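Local atomic coordinates of LAE5 (Uncultured bacterium, PDB entry 5JD3), a protein that probably hydrolyses ester bonds as an alpha/beta hydrolase-type esterase of the GDSL-like lipase/acylhydrolase family. Residues M109-I113 with L156-F160. Sequence-based numbering, arbitrary orientation.
Sequences MMIGI and LTPYF
Met109 O takes a nearly straight hydrogen bond from Leu156 N (2.8 Å) as residues 109-113 and 156-160 run almost the same way, 10° apart. The segments lead out of neighbouring strands, 106-110 and 152-156, at their C-terminal ends in the five-stranded parallel sheet of the GDSL-like hydrolase fold, and they illustrate how side chains take over where strand pairing runs out. Met110 and Leu156 point to the same face of the sheet, their CB atoms 3.7 Å apart, while Met110 CA makes a CA-H...O contact with Leu156 O. Beyond the strands, the Pro158 ring rests on the backbone of Gly112, which sits at the N-cap of helix 113-121. A CB on Gly112 would clash with Pro158 CG, and at its backbone angles would also press against the carbonyl O of Ile111. Tyr159 is gripped from two directions. Met110 turns CG away from its own N (chi1 172°) and stays extended beyond it, which carries methyl CE to the ring edge. Ile113 CD1 instead lies over one face of the Tyr159 ring, offset toward the rim, 4.0 Å from the ring centroid in a CH-pi contact. Phe198 also meets the ring, and Tyr159 OH is hydrogen-bonded to Ile215 O in the loop carrying Asp213 and His216, which with Ser36 probably form the catalytic triad. Replacing Tyr159 by an alanine would probably leave Met110 CE and Ile113 CD1 without their shared aromatic partner and Ile215 O without its hydroxyl mate. Both methyls converge on one ring atom, Tyr159 CE2, which lies 3.3 Å from Met110 CE and 3.7 Å from Ile113 CD1.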
# COMPACT_ATOMS: atom_id res chain seq x y z
N MET A 109 2.80 3.63 2.71
CA MET A 109 1.40 3.47 3.07
C MET A 109 0.52 3.20 1.86
O MET A 109 0.60 3.88 0.84
CB MET A 109 0.89 4.72 3.81
CG MET A 109 -0.61 4.72 4.05
SD MET A 109 -1.11 5.98 5.24
CE MET A 109 -0.19 7.40 4.65
N MET A 110 -0.32 2.18 1.98
CA MET A 110 -1.30 1.86 0.96
C MET A 110 -2.67 1.66 1.59
O MET A 110 -2.92 0.66 2.26
CB MET A 110 -0.88 0.61 0.19
CG MET A 110 -1.94 0.12 -0.77
SD MET A 110 -1.43 -1.33 -1.69
CE MET A 110 -3.02 -1.88 -2.27
N ILE A 111 -3.56 2.62 1.37
CA ILE A 111 -4.87 2.59 2.00
C ILE A 111 -5.90 3.28 1.10
O ILE A 111 -5.57 4.18 0.33
CB ILE A 111 -4.83 3.27 3.39
CG1 ILE A 111 -6.03 2.84 4.25
CG2 ILE A 111 -4.74 4.79 3.27
CD1 ILE A 111 -5.97 1.39 4.68
N GLY A 112 -7.15 2.83 1.18
CA GLY A 112 -8.21 3.41 0.38
C GLY A 112 -9.16 2.40 -0.23
O GLY A 112 -10.32 2.73 -0.51
N ILE A 113 -8.69 1.18 -0.43
CA ILE A 113 -9.50 0.13 -1.04
C ILE A 113 -10.77 -0.15 -0.23
O ILE A 113 -11.88 -0.08 -0.76
CB ILE A 113 -8.71 -1.18 -1.21
CG1 ILE A 113 -7.65 -1.02 -2.30
CG2 ILE A 113 -9.64 -2.33 -1.56
CD1 ILE A 113 -6.88 -2.29 -2.60
N LEU A 156 1.30 4.51 -1.81
CA LEU A 156 0.85 3.60 -2.86
C LEU A 156 -0.65 3.74 -3.06
O LEU A 156 -1.43 3.55 -2.13
CB LEU A 156 1.21 2.15 -2.51
CG LEU A 156 2.70 1.76 -2.47
CD1 LEU A 156 3.35 2.14 -1.15
CD2 LEU A 156 2.87 0.28 -2.75
N THR A 157 -1.05 4.07 -4.29
CA THR A 157 -2.45 4.33 -4.59
C THR A 157 -3.31 3.08 -4.39
O THR A 157 -2.87 1.96 -4.63
CB THR A 157 -2.63 4.84 -6.04
OG1 THR A 157 -4.00 5.21 -6.26
CG2 THR A 157 -2.22 3.78 -7.05
N PRO A 158 -4.55 3.28 -3.91
CA PRO A 158 -5.50 2.16 -3.88
C PRO A 158 -5.86 1.77 -5.30
O PRO A 158 -5.73 2.59 -6.20
CB PRO A 158 -6.70 2.74 -3.13
CG PRO A 158 -6.61 4.21 -3.36
CD PRO A 158 -5.14 4.52 -3.38
N TYR A 159 -6.29 0.53 -5.50
CA TYR A 159 -6.59 0.08 -6.85
C TYR A 159 -7.87 -0.73 -6.92
O TYR A 159 -8.40 -1.19 -5.91
CB TYR A 159 -5.42 -0.76 -7.40
CG TYR A 159 -5.24 -2.09 -6.69
CD1 TYR A 159 -5.91 -3.23 -7.13
CD2 TYR A 159 -4.42 -2.20 -5.59
CE1 TYR A 159 -5.75 -4.44 -6.49
CE2 TYR A 159 -4.25 -3.41 -4.95
CZ TYR A 159 -4.92 -4.52 -5.39
OH TYR A 159 -4.75 -5.72 -4.75
N PHE A 160 -8.36 -0.89 -8.14
CA PHE A 160 -9.46 -1.80 -8.44
C PHE A 160 -9.10 -2.51 -9.73
O PHE A 160 -8.92 -1.87 -10.77
CB PHE A 160 -10.78 -1.04 -8.55
CG PHE A 160 -11.99 -1.93 -8.60
CD1 PHE A 160 -12.08 -3.05 -7.79
CD2 PHE A 160 -13.05 -1.64 -9.45
CE1 PHE A 160 -13.19 -3.87 -7.83
CE2 PHE A 160 -14.16 -2.45 -9.49
CZ PHE A 160 -14.24 -3.57 -8.68